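Local coordinates for protein nitrite reductase (Hyphomicrobium denitrificans, PDB 2DV6) that probably reduces nitrite to nitric oxide in denitrification, taking electrons from a c-type cytochrome and using bound copper ions, at residues V28-T33 with N68-E73; E37-Y42 with K52-L57; G74-V79 with I90-N95. All coordinates share one frame; numbering follows the deposited sequence.

Contact 1: V28-T33 with N68-E73; sequences VFTLRT and NLVNGE
Thr-33 meets Glu-73 at about a right angle, its hydroxyl held from two sides. OG1 donates to Glu-73 OE1 at 2.8 Å, on the syn side of the carboxylate, and accepts a nearly straight bond (175°) from Gly-72 N, 2.9 Å from OG1. A chi1 of 70° sets OG1 between the backbone N and the carbonyl carbon, facing the turn, and leaves the methyl to pack inward. That methyl presses tightly on a leucine branch, with Thr-33 CG2 3.5 Å from Leu-69 CD2. The other carboxylate oxygen of Glu-73, OE2, binds His-77 NE2 and Ala-75 N, which makes Glu-73 the second-shell partner of a copper ligand, with Thr-33 holding its other oxygen one shell further out.

At the far end Asn-68 lies aslant Thr-30, its ND2 donating a hydrogen bond of 3.0 Å to Thr-30 OG1 with the hydroxyl slightly out of the amide plane. The Val-28 methyl CG1 sits 3.3 Å from the same ND2, while OD1 turns to Thr-99 and Gln-66. Tyr-315 of a second subunit packs on this face, touching Thr-30, Asn-68 and Val-70.

Between the two ends the backbones alternate bonds: Asn-68 N to Phe-29 O, Leu-31 N to Asn-68 O (2.9 Å), Val-70 N to Leu-31 O (2.8 Å) and Thr-33 N to Val-70 O. This is a parallel ladder between the central strands of one sheet in a cupredoxin beta-sandwich, running into the loop that leads to its copper histidine.

Contact 2: E37-Y42 with K52-L57; sequences EGRMVY and KINPTL
Tyr-42 and Asn-54 join strand 39-45, the outermost of its sheet within this chain, to the loop that carries the chain over to strand 57-60 in the opposing sheet of the cupredoxin beta-sandwich. The one backbone bond between the segments runs from Asn-54 N to Tyr-42 O, 2.7 Å long and nearly straight at the hydrogen (171°), although the donor stands tilted from the carbonyl plane. The same oxygen receives a CA-H...O contact from Ile-53 CA, so two successive residues of the loop converge on it. Asn-54 has a left-handed backbone conformation, with phi 44°, and its side chain folds back against strand 39-45. Its amide group crosses Tyr-42 at roughly a right angle, meeting the edge of the ring near CD1, with the two planes 70° apart.

The tyrosine itself reaches into the interior toward the metal centre: OH bonds to Asp-78 O, the ring meets Tyr-112 edge-to-face, and its side chain touches Cys-114 and Met-124, both copper ligands. Beside it lies an apolar patch. Ile-53 turns its CG2 methyl, which lies anti to the backbone N, onto Val-41, and Ala-36 of strand 27-36 packs against both of these residues. Close by, Met-40 points away from the loop and packs on Met-40 of a third subunit.

Arg-39 brings its bent chain back over the valine, so that Val-41 CG1 lies 4.1 Å above one face of the guanidinium, offset toward its rim. Ile-53 CG2 sits 3.8 Å from Val-41 CG1 and 3.9 Å from Val-41 CG2, in touch with both branches.

Contact 3: G74-V79 with I90-N95; sequences GAQHDV and IVNGKN. With CU (copper (II) ion), chain I.
Gln-76 lays its extended chain across Ile-90, with CG 3.3 Å from the methyl CG2 of Ile-90. CG is anti to the backbone N (chi1 -169°), which carries the amide out beside Asn-92, the two side chains pointing the same way. Gln-76 NE2 donates to Asn-92 OD1 at 2.8 Å, within the carbonyl plane of the acceptor but bent to 133° at the hydrogen. An alanine in place of Gln-76 would probably leave Asn-92 OD1 without this N-H and open a gap beside the Ile-90 methyl.

Next along the chain, His-77 and Val-91 form a single antiparallel hydrogen-bonded pair: His-77 N to Val-91 O is 3.0 Å and Val-91 N to His-77 O is 2.9 Å. The pair fixes the backbone of a copper ligand, since His-77 ND1 binds the copper ion at 2.1 Å in the site completed by Cys-114, His-119 and Met-124. NE2 of the ring is held by Glu-73.

The two loops follow strands 64-70 and 86-87; Leu-69 of strand 64-70 packs on Val-91, strand 39-45 brings Met-40 against His-77, and Glu-312 of a second subunit takes the backbone N-H groups of Asn-92 and Gly-93.

Contacts 1 and 2 share a sheet, in which strands 27-36 and 39-45 are neighbours, whereas contact 3 joins two loops, one after strand 64-70 and one before strand 97-103. Contact 1 is the most regular, a parallel ladder with polar side chains at both ends, half its residues in the interior and Val-28 exposed; contact 2 relies on one backbone bond and apolar packing and grades from buried Tyr-42 to exposed Glu-37. Contact 3 combines a metal ligand in the interior with an amide pair at the rim. All three approach the same copper centre: Thr-33 of contact 1 lies near His-77, and Tyr-42 of contact 2 reaches the backbone of contact 3. Contacts 1 and 3 also meet the second subunit.

Contact 1: V28-T33 with N68-E73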
ATOM      1  N   VAL A  28      31.164   8.438  -7.227  1.00 28.95           N
ATOM      2  CA  VAL A  28      30.171   7.360  -7.331  1.00 26.63           C
ATOM      3  C   VAL A  28      28.853   7.934  -7.787  1.00 25.93           C
ATOM      4  O   VAL A  28      28.412   8.907  -7.230  1.00 26.74           O
ATOM      5  CB  VAL A  28      30.003   6.593  -5.990  1.00 26.97           C
ATOM      6  CG1 VAL A  28      29.020   5.440  -6.159  1.00 26.88           C
ATOM      7  CG2 VAL A  28      31.370   6.044  -5.492  1.00 24.58           C
ATOM      8  N   PHE A  29      28.249   7.351  -8.820  1.00 24.53           N
ATOM      9  CA  PHE A  29      26.934   7.777  -9.301  1.00 23.26           C
ATOM     10  C   PHE A  29      26.029   6.586  -9.230  1.00 23.45           C
ATOM     11  O   PHE A  29      26.417   5.507  -9.671  1.00 22.87           O
ATOM     12  CB  PHE A  29      27.000   8.265 -10.773  1.00 23.48           C
ATOM     13  CG  PHE A  29      27.875   9.472 -10.958  1.00 22.64           C
ATOM     14  CD1 PHE A  29      29.159   9.332 -11.444  1.00 21.97           C
ATOM     15  CD2 PHE A  29      27.445  10.726 -10.537  1.00 22.39           C
ATOM     16  CE1 PHE A  29      29.973  10.438 -11.579  1.00 22.48           C
ATOM     17  CE2 PHE A  29      28.262  11.858 -10.671  1.00 23.31           C
ATOM     18  CZ  PHE A  29      29.517  11.718 -11.185  1.00 22.30           C
ATOM     19  N   THR A  30      24.830   6.770  -8.666  1.00 22.75           N
ATOM     20  CA  THR A  30      23.829   5.700  -8.674  1.00 23.31           C
ATOM     21  C   THR A  30      22.673   6.032  -9.619  1.00 22.47           C
ATOM     22  O   THR A  30      22.165   7.134  -9.574  1.00 22.67           O
ATOM     23  CB  THR A  30      23.330   5.380  -7.227  1.00 22.99           C
ATOM     24  OG1 THR A  30      24.461   4.988  -6.452  1.00 20.37           O
ATOM     25  CG2 THR A  30      22.280   4.253  -7.227  1.00 21.05           C
ATOM     26  N   LEU A  31      22.325   5.076 -10.486  1.00 21.74           N
ATOM     27  CA  LEU A  31      21.262   5.190 -11.468  1.00 21.58           C
ATOM     28  C   LEU A  31      20.288   4.052 -11.220  1.00 22.96           C
ATOM     29  O   LEU A  31      20.678   2.880 -11.118  1.00 23.31           O
ATOM     30  CB  LEU A  31      21.826   5.059 -12.914  1.00 19.74           C
ATOM     31  CG  LEU A  31      22.894   6.083 -13.351  1.00 19.52           C
ATOM     32  CD1 LEU A  31      23.490   5.831 -14.780  1.00 17.99           C
ATOM     33  CD2 LEU A  31      22.351   7.485 -13.266  1.00 17.14           C
ATOM     34  N   ARG A  32      19.016   4.383 -11.119  1.00 24.18           N
ATOM     35  CA  ARG A  32      17.997   3.362 -11.117  1.00 26.59           C
ATOM     36  C   ARG A  32      17.243   3.481 -12.433  1.00 26.63           C
ATOM     37  O   ARG A  32      17.170   4.551 -12.999  1.00 27.01           O
ATOM     38  CB  ARG A  32      17.055   3.494  -9.911  1.00 28.88           C
ATOM     39  CG  ARG A  32      16.212   4.762  -9.859  1.00 33.03           C
ATOM     40  CD  ARG A  32      15.311   4.797  -8.584  1.00 35.30           C
ATOM     41  NE  ARG A  32      14.853   6.164  -8.314  1.00 37.88           N
ATOM     42  CZ  ARG A  32      13.670   6.661  -8.680  1.00 39.29           C
ATOM     43  NH1 ARG A  32      12.781   5.903  -9.323  1.00 39.18           N
ATOM     44  NH2 ARG A  32      13.375   7.934  -8.396  1.00 41.30           N
ATOM     45  N   THR A  33      16.746   2.374 -12.951  1.00 26.55           N
ATOM     46  CA  THR A  33      16.003   2.429 -14.208  1.00 26.72           C
ATOM     47  C   THR A  33      14.509   2.644 -13.877  1.00 26.87           C
ATOM     48  O   THR A  33      14.035   2.238 -12.814  1.00 26.43           O
ATOM     49  CB  THR A  33      16.223   1.146 -15.054  1.00 26.30           C
ATOM     50  OG1 THR A  33      15.577   0.037 -14.414  1.00 26.15           O
ATOM     51  CG2 THR A  33      17.733   0.825 -15.243  1.00 24.55           C
ATOM     52  N   ASN A  68      26.754   2.785 -10.305  1.00 20.85           N
ATOM     53  CA  ASN A  68      25.952   1.724  -9.694  1.00 20.15           C
ATOM     54  C   ASN A  68      24.597   1.687 -10.407  1.00 20.46           C
ATOM     55  O   ASN A  68      23.824   2.624 -10.320  1.00 21.51           O
ATOM     56  CB  ASN A  68      25.671   2.005  -8.220  1.00 19.30           C
ATOM     57  CG  ASN A  68      26.917   2.191  -7.384  1.00 21.04           C
ATOM     58  OD1 ASN A  68      27.976   1.562  -7.613  1.00 19.57           O
ATOM     59  ND2 ASN A  68      26.778   3.026  -6.346  1.00 18.54           N
ATOM     60  N   LEU A  69      24.282   0.594 -11.068  1.00 20.04           N
ATOM     61  CA  LEU A  69      23.037   0.511 -11.791  1.00 20.40           C
ATOM     62  C   LEU A  69      22.110  -0.401 -11.005  1.00 20.38           C
ATOM     63  O   LEU A  69      22.481  -1.545 -10.717  1.00 20.14           O
ATOM     64  CB  LEU A  69      23.309  -0.107 -13.165  1.00 19.49           C
ATOM     65  CG  LEU A  69      22.308  -0.075 -14.330  1.00 21.78           C
ATOM     66  CD1 LEU A  69      22.041  -1.462 -14.938  1.00 21.09           C
ATOM     67  CD2 LEU A  69      21.058   0.804 -14.180  1.00 19.18           C
ATOM     68  N   VAL A  70      20.920   0.099 -10.675  1.00 20.13           N
ATOM     69  CA  VAL A  70      19.891  -0.722 -10.027  1.00 20.54           C
ATOM     70  C   VAL A  70      18.652  -0.758 -10.911  1.00 21.14           C
ATOM     71  O   VAL A  70      18.161   0.272 -11.349  1.00 21.56           O
ATOM     72  CB  VAL A  70      19.507  -0.139  -8.611  1.00 20.44           C
ATOM     73  CG1 VAL A  70      18.445  -1.009  -7.907  1.00 19.58           C
ATOM     74  CG2 VAL A  70      20.767   0.067  -7.754  1.00 18.00           C
ATOM     75  N   ASN A  71      18.137  -1.954 -11.142  1.00 22.27           N
ATOM     76  CA  ASN A  71      16.976  -2.168 -11.960  1.00 23.90           C
ATOM     77  C   ASN A  71      15.733  -1.771 -11.143  1.00 24.77           C
ATOM     78  O   ASN A  71      15.500  -2.293 -10.029  1.00 24.92           O
ATOM     79  CB  ASN A  71      16.965  -3.655 -12.386  1.00 24.82           C
ATOM     80  CG  ASN A  71      15.844  -3.994 -13.326  1.00 25.49           C
ATOM     81  OD1 ASN A  71      14.717  -3.525 -13.157  1.00 24.91           O
ATOM     82  ND2 ASN A  71      16.135  -4.854 -14.310  1.00 26.36           N
ATOM     83  N   GLY A  72      14.971  -0.823 -11.684  1.00 25.49           N
ATOM     84  CA  GLY A  72      13.809  -0.271 -10.993  1.00 27.23           C
ATOM     85  C   GLY A  72      12.509  -0.965 -11.346  1.00 28.59           C
ATOM     86  O   GLY A  72      11.670  -1.187 -10.489  1.00 30.88           O
ATOM     87  N   GLU A  73      12.327  -1.360 -12.597  1.00 29.18           N
ATOM     88  CA  GLU A  73      10.998  -1.822 -12.983  1.00 29.87           C
ATOM     89  C   GLU A  73      10.921  -3.258 -13.492  1.00 29.68           C
ATOM     90  O   GLU A  73       9.833  -3.768 -13.635  1.00 30.65           O
ATOM     91  CB  GLU A  73      10.355  -0.827 -13.966  1.00 29.96           C
ATOM     92  CG  GLU A  73      10.782  -1.000 -15.433  1.00 32.12           C
ATOM     93  CD  GLU A  73      12.282  -0.941 -15.632  1.00 33.07           C
ATOM     94  OE1 GLU A  73      12.918   0.053 -15.238  1.00 31.95           O
ATOM     95  OE2 GLU A  73      12.817  -1.921 -16.160  1.00 36.00           O
TER

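Contact 2: E37-Y42 with K52-L57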
ATOM      1  N   GLU A  37       8.840  10.898 -17.003  1.00 36.52           N
ATOM      2  CA  GLU A  37       8.522  11.843 -18.077  1.00 37.41           C
ATOM      3  C   GLU A  37       8.061  11.195 -19.368  1.00 36.26           C
ATOM      4  O   GLU A  37       8.352  11.722 -20.443  1.00 37.11           O
ATOM      5  CB  GLU A  37       9.723  12.724 -18.393  1.00 39.82           C
ATOM      6  CG  GLU A  37      10.268  13.564 -17.242  1.00 44.48           C
ATOM      7  CD  GLU A  37      11.572  14.261 -17.656  1.00 47.24           C
ATOM      8  OE1 GLU A  37      11.791  14.441 -18.891  1.00 49.35           O
ATOM      9  OE2 GLU A  37      12.379  14.614 -16.763  1.00 49.00           O
ATOM     10  N   GLY A  38       7.362  10.060 -19.284  1.00 35.18           N
ATOM     11  CA  GLY A  38       6.773   9.410 -20.493  1.00 33.40           C
ATOM     12  C   GLY A  38       7.642   8.420 -21.267  1.00 33.01           C
ATOM     13  O   GLY A  38       7.245   7.927 -22.343  1.00 33.77           O
ATOM     14  N   ARG A  39       8.825   8.110 -20.736  1.00 32.61           N
ATOM     15  CA  ARG A  39       9.807   7.254 -21.443  1.00 32.45           C
ATOM     16  C   ARG A  39      10.448   6.303 -20.445  1.00 31.42           C
ATOM     17  O   ARG A  39      10.378   6.515 -19.237  1.00 31.58           O
ATOM     18  CB  ARG A  39      10.941   8.110 -22.049  1.00 33.57           C
ATOM     19  CG  ARG A  39      10.525   9.086 -23.149  1.00 37.05           C
ATOM     20  CD  ARG A  39      11.315  10.385 -23.026  1.00 40.84           C
ATOM     21  NE  ARG A  39      12.691  10.188 -23.443  1.00 43.67           N
ATOM     22  CZ  ARG A  39      13.757  10.787 -22.912  1.00 45.56           C
ATOM     23  NH1 ARG A  39      13.638  11.647 -21.894  1.00 46.71           N
ATOM     24  NH2 ARG A  39      14.963  10.499 -23.405  1.00 47.03           N
ATOM     25  N   MET A  40      11.124   5.294 -20.973  1.00 30.57           N
ATOM     26  CA  MET A  40      12.007   4.424 -20.207  1.00 30.05           C
ATOM     27  C   MET A  40      13.352   5.105 -20.127  1.00 28.30           C
ATOM     28  O   MET A  40      13.951   5.423 -21.154  1.00 28.13           O
ATOM     29  CB  MET A  40      12.141   3.073 -20.906  1.00 32.45           C
ATOM     30  CG  MET A  40      12.788   1.976 -20.050  1.00 36.03           C
ATOM     31  SD  MET A  40      12.781   0.407 -20.979  1.00 41.74           S
ATOM     32  CE  MET A  40      11.430  -0.332 -20.094  1.00 40.48           C
ATOM     33  N   VAL A  41      13.829   5.334 -18.912  1.00 25.86           N
ATOM     34  CA  VAL A  41      14.968   6.227 -18.670  1.00 24.98           C
ATOM     35  C   VAL A  41      15.806   5.725 -17.500  1.00 24.51           C
ATOM     36  O   VAL A  41      15.436   4.735 -16.865  1.00 23.72           O
ATOM     37  CB  VAL A  41      14.500   7.659 -18.340  1.00 25.13           C
ATOM     38  CG1 VAL A  41      13.661   8.237 -19.505  1.00 25.86           C
ATOM     39  CG2 VAL A  41      13.711   7.683 -16.996  1.00 24.48           C
ATOM     40  N   TYR A  42      16.934   6.387 -17.243  1.00 23.13           N
ATOM     41  CA  TYR A  42      17.659   6.224 -15.979  1.00 23.62           C
ATOM     42  C   TYR A  42      17.267   7.385 -15.086  1.00 24.23           C
ATOM     43  O   TYR A  42      17.007   8.490 -15.588  1.00 23.91           O
ATOM     44  CB  TYR A  42      19.173   6.340 -16.180  1.00 22.46           C
ATOM     45  CG  TYR A  42      19.801   5.301 -17.076  1.00 21.33           C
ATOM     46  CD1 TYR A  42      20.044   5.592 -18.421  1.00 20.60           C
ATOM     47  CD2 TYR A  42      20.158   4.034 -16.584  1.00 20.79           C
ATOM     48  CE1 TYR A  42      20.653   4.643 -19.279  1.00 20.55           C
ATOM     49  CE2 TYR A  42      20.765   3.060 -17.450  1.00 20.28           C
ATOM     50  CZ  TYR A  42      21.016   3.396 -18.795  1.00 20.58           C
ATOM     51  OH  TYR A  42      21.623   2.489 -19.662  1.00 19.84           O
ATOM     52  N   LYS A  52      16.958  13.145 -10.994  1.00 31.22           N
ATOM     53  CA  LYS A  52      17.086  13.700 -12.325  1.00 30.68           C
ATOM     54  C   LYS A  52      17.005  12.586 -13.386  1.00 30.14           C
ATOM     55  O   LYS A  52      17.598  11.523 -13.219  1.00 29.03           O
ATOM     56  CB  LYS A  52      18.376  14.523 -12.437  1.00 31.92           C
ATOM     57  CG  LYS A  52      18.399  15.748 -11.517  1.00 32.77           C
ATOM     58  CD  LYS A  52      19.471  16.695 -11.982  1.00 36.34           C
ATOM     59  CE  LYS A  52      19.503  17.932 -11.122  1.00 37.76           C
ATOM     60  NZ  LYS A  52      20.935  18.246 -10.839  1.00 39.40           N
ATOM     61  N   ILE A  53      16.225  12.828 -14.440  1.00 29.92           N
ATOM     62  CA  ILE A  53      16.044  11.871 -15.556  1.00 29.99           C
ATOM     63  C   ILE A  53      17.299  11.931 -16.424  1.00 28.99           C
ATOM     64  O   ILE A  53      17.755  13.022 -16.761  1.00 29.19           O
ATOM     65  CB  ILE A  53      14.808  12.230 -16.439  1.00 30.81           C
ATOM     66  CG1 ILE A  53      13.477  12.203 -15.655  1.00 33.13           C
ATOM     67  CG2 ILE A  53      14.717  11.357 -17.709  1.00 31.31           C
ATOM     68  CD1 ILE A  53      13.380  11.324 -14.459  1.00 33.79           C
ATOM     69  N   ASN A  54      17.877  10.772 -16.738  1.00 27.11           N
ATOM     70  CA  ASN A  54      19.073  10.687 -17.590  1.00 26.35           C
ATOM     71  C   ASN A  54      20.141  11.729 -17.225  1.00 26.56           C
ATOM     72  O   ASN A  54      20.534  12.527 -18.081  1.00 26.12           O
ATOM     73  CB  ASN A  54      18.673  10.822 -19.073  1.00 25.04           C
ATOM     74  CG  ASN A  54      17.817   9.648 -19.561  1.00 25.78           C
ATOM     75  OD1 ASN A  54      16.909   9.826 -20.393  1.00 24.32           O
ATOM     76  ND2 ASN A  54      18.101   8.441 -19.047  1.00 22.96           N
ATOM     77  N   PRO A  55      20.569  11.758 -15.942  1.00 26.77           N
ATOM     78  CA  PRO A  55      21.450  12.854 -15.511  1.00 26.00           C
ATOM     79  C   PRO A  55      22.825  12.882 -16.199  1.00 26.12           C
ATOM     80  O   PRO A  55      23.430  11.827 -16.537  1.00 24.75           O
ATOM     81  CB  PRO A  55      21.625  12.604 -14.005  1.00 25.18           C
ATOM     82  CG  PRO A  55      21.314  11.189 -13.799  1.00 26.21           C
ATOM     83  CD  PRO A  55      20.243  10.848 -14.824  1.00 25.97           C
ATOM     84  N   THR A  56      23.298  14.101 -16.409  1.00 26.17           N
ATOM     85  CA  THR A  56      24.668  14.318 -16.825  1.00 26.32           C
ATOM     86  C   THR A  56      25.551  14.037 -15.623  1.00 25.76           C
ATOM     87  O   THR A  56      25.337  14.578 -14.527  1.00 25.80           O
ATOM     88  CB  THR A  56      24.866  15.721 -17.390  1.00 26.55           C
ATOM     89  OG1 THR A  56      23.958  15.889 -18.492  1.00 29.30           O
ATOM     90  CG2 THR A  56      26.330  15.908 -17.904  1.00 27.14           C
ATOM     91  N   LEU A  57      26.509  13.134 -15.813  1.00 25.15           N
ATOM     92  CA  LEU A  57      27.422  12.762 -14.736  1.00 24.77           C
ATOM     93  C   LEU A  57      28.673  13.599 -14.931  1.00 25.73           C
ATOM     94  O   LEU A  57      29.421  13.387 -15.894  1.00 27.11           O
ATOM     95  CB  LEU A  57      27.727  11.268 -14.835  1.00 23.67           C
ATOM     96  CG  LEU A  57      26.525  10.305 -14.912  1.00 22.56           C
ATOM     97  CD1 LEU A  57      26.971   8.860 -14.904  1.00 21.88           C
ATOM     98  CD2 LEU A  57      25.563  10.586 -13.763  1.00 22.21           C
TER

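Contact 3: G74-V79 with I90-N95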
ATOM      1  N   GLY A  74      12.056  -3.900 -13.755  1.00 27.92           N
ATOM      2  CA  GLY A  74      12.069  -5.313 -14.090  1.00 26.72           C
ATOM      3  C   GLY A  74      12.317  -5.697 -15.540  1.00 27.06           C
ATOM      4  O   GLY A  74      12.168  -6.856 -15.903  1.00 26.34           O
ATOM      5  N   ALA A  75      12.621  -4.715 -16.392  1.00 27.33           N
ATOM      6  CA  ALA A  75      12.995  -5.007 -17.778  1.00 27.12           C
ATOM      7  C   ALA A  75      14.496  -5.248 -17.756  1.00 27.06           C
ATOM      8  O   ALA A  75      15.163  -4.913 -16.770  1.00 28.18           O
ATOM      9  CB  ALA A  75      12.646  -3.849 -18.689  1.00 26.53           C
ATOM     10  N   GLN A  76      15.033  -5.841 -18.814  1.00 26.23           N
ATOM     11  CA  GLN A  76      16.443  -6.153 -18.845  1.00 25.99           C
ATOM     12  C   GLN A  76      17.221  -4.881 -19.156  1.00 25.71           C
ATOM     13  O   GLN A  76      16.781  -4.121 -20.021  1.00 25.96           O
ATOM     14  CB  GLN A  76      16.662  -7.206 -19.919  1.00 26.63           C
ATOM     15  CG  GLN A  76      17.989  -7.836 -19.920  1.00 29.28           C
ATOM     16  CD  GLN A  76      18.024  -9.025 -20.864  1.00 31.50           C
ATOM     17  OE1 GLN A  76      17.490  -8.963 -21.985  1.00 31.54           O
ATOM     18  NE2 GLN A  76      18.632 -10.126 -20.407  1.00 31.48           N
ATOM     19  N   HIS A  77      18.341  -4.632 -18.460  1.00 23.26           N
ATOM     20  CA  HIS A  77      19.120  -3.397 -18.690  1.00 22.73           C
ATOM     21  C   HIS A  77      20.624  -3.552 -18.535  1.00 22.84           C
ATOM     22  O   HIS A  77      21.087  -4.421 -17.827  1.00 23.47           O
ATOM     23  CB  HIS A  77      18.719  -2.250 -17.738  1.00 20.36           C
ATOM     24  CG  HIS A  77      17.261  -1.901 -17.759  1.00 20.18           C
ATOM     25  ND1 HIS A  77      16.629  -1.381 -18.864  1.00 20.39           N
ATOM     26  CD2 HIS A  77      16.314  -2.002 -16.805  1.00 18.84           C
ATOM     27  CE1 HIS A  77      15.359  -1.162 -18.591  1.00 19.32           C
ATOM     28  NE2 HIS A  77      15.142  -1.535 -17.341  1.00 20.10           N
ATOM     29  N   ASP A  78      21.374  -2.650 -19.160  1.00 22.63           N
ATOM     30  CA  ASP A  78      22.739  -2.379 -18.737  1.00 23.19           C
ATOM     31  C   ASP A  78      23.013  -0.879 -18.867  1.00 23.95           C
ATOM     32  O   ASP A  78      22.071  -0.097 -19.098  1.00 24.46           O
ATOM     33  CB  ASP A  78      23.792  -3.258 -19.464  1.00 21.40           C
ATOM     34  CG  ASP A  78      23.835  -3.052 -20.983  1.00 23.40           C
ATOM     35  OD1 ASP A  78      24.525  -3.878 -21.666  1.00 22.46           O
ATOM     36  OD2 ASP A  78      23.238  -2.073 -21.510  1.00 22.41           O
ATOM     37  N   VAL A  79      24.281  -0.496 -18.681  1.00 24.72           N
ATOM     38  CA  VAL A  79      24.791   0.815 -19.019  1.00 26.27           C
ATOM     39  C   VAL A  79      26.085   0.573 -19.789  1.00 27.01           C
ATOM     40  O   VAL A  79      26.951  -0.171 -19.329  1.00 27.23           O
ATOM     41  CB  VAL A  79      25.247   1.642 -17.796  1.00 27.14           C
ATOM     42  CG1 VAL A  79      25.579   3.080 -18.237  1.00 28.65           C
ATOM     43  CG2 VAL A  79      24.231   1.666 -16.735  1.00 28.09           C
ATOM     44  N   ILE A  90      24.536  -7.018 -17.406  1.00 23.81           N
ATOM     45  CA  ILE A  90      23.094  -6.979 -17.576  1.00 23.93           C
ATOM     46  C   ILE A  90      22.387  -7.377 -16.284  1.00 23.99           C
ATOM     47  O   ILE A  90      22.739  -8.330 -15.574  1.00 23.14           O
ATOM     48  CB  ILE A  90      22.608  -7.868 -18.775  1.00 23.45           C
ATOM     49  CG1 ILE A  90      23.131  -7.271 -20.092  1.00 23.86           C
ATOM     50  CG2 ILE A  90      21.073  -7.921 -18.836  1.00 22.05           C
ATOM     51  CD1 ILE A  90      23.081  -8.234 -21.330  1.00 23.15           C
ATOM     52  N   VAL A  91      21.322  -6.640 -16.046  1.00 24.14           N
ATOM     53  CA  VAL A  91      20.565  -6.706 -14.840  1.00 24.76           C
ATOM     54  C   VAL A  91      19.123  -7.042 -15.241  1.00 25.02           C
ATOM     55  O   VAL A  91      18.514  -6.361 -16.038  1.00 25.49           O
ATOM     56  CB  VAL A  91      20.866  -5.323 -14.197  1.00 24.77           C
ATOM     57  CG1 VAL A  91      19.824  -4.215 -14.401  1.00 23.20           C
ATOM     58  CG2 VAL A  91      21.576  -5.440 -12.919  1.00 23.89           C
ATOM     59  N   ASN A  92      18.577  -8.114 -14.689  1.00 26.25           N
ATOM     60  CA  ASN A  92      17.341  -8.704 -15.207  1.00 26.60           C
ATOM     61  C   ASN A  92      16.081  -8.357 -14.416  1.00 27.45           C
ATOM     62  O   ASN A  92      15.123  -7.828 -14.985  1.00 29.24           O
ATOM     63  CB  ASN A  92      17.524 -10.210 -15.346  1.00 26.18           C
ATOM     64  CG  ASN A  92      18.521 -10.554 -16.452  1.00 29.03           C
ATOM     65  OD1 ASN A  92      18.266 -10.270 -17.612  1.00 30.29           O
ATOM     66  ND2 ASN A  92      19.680 -11.103 -16.084  1.00 29.68           N
ATOM     67  N   GLY A  93      16.064  -8.632 -13.121  1.00 26.35           N
ATOM     68  CA  GLY A  93      14.829  -8.378 -12.383  1.00 26.01           C
ATOM     69  C   GLY A  93      14.914  -7.118 -11.544  1.00 26.76           C
ATOM     70  O   GLY A  93      15.988  -6.561 -11.335  1.00 26.06           O
ATOM     71  N   LYS A  94      13.761  -6.678 -11.062  1.00 26.06           N
ATOM     72  CA  LYS A  94      13.675  -5.565 -10.135  1.00 25.97           C
ATOM     73  C   LYS A  94      14.696  -5.739  -9.006  1.00 24.09           C
ATOM     74  O   LYS A  94      14.761  -6.812  -8.402  1.00 22.62           O
ATOM     75  CB  LYS A  94      12.247  -5.528  -9.593  1.00 28.73           C
ATOM     76  CG  LYS A  94      12.028  -4.498  -8.535  1.00 34.10           C
ATOM     77  CD  LYS A  94      10.645  -3.830  -8.713  1.00 37.78           C
ATOM     78  CE  LYS A  94      10.526  -2.614  -7.763  1.00 40.10           C
ATOM     79  NZ  LYS A  94       9.579  -1.558  -8.293  1.00 42.53           N
ATOM     80  N   ASN A  95      15.491  -4.685  -8.738  1.00 22.60           N
ATOM     81  CA  ASN A  95      16.505  -4.662  -7.672  1.00 21.15           C
ATOM     82  C   ASN A  95      17.845  -5.274  -8.094  1.00 20.33           C
ATOM     83  O   ASN A  95      18.873  -5.004  -7.440  1.00 19.89           O
ATOM     84  CB  ASN A  95      16.059  -5.297  -6.320  1.00 22.81           C
ATOM     85  CG  ASN A  95      14.820  -4.616  -5.691  1.00 24.61           C
ATOM     86  OD1 ASN A  95      14.488  -3.488  -5.991  1.00 25.65           O
ATOM     87  ND2 ASN A  95      14.165  -5.323  -4.778  1.00 27.23           N
TER
HETATM   88 CU    CU I 502      17.497  -1.016 -20.778  1.00 25.10          CU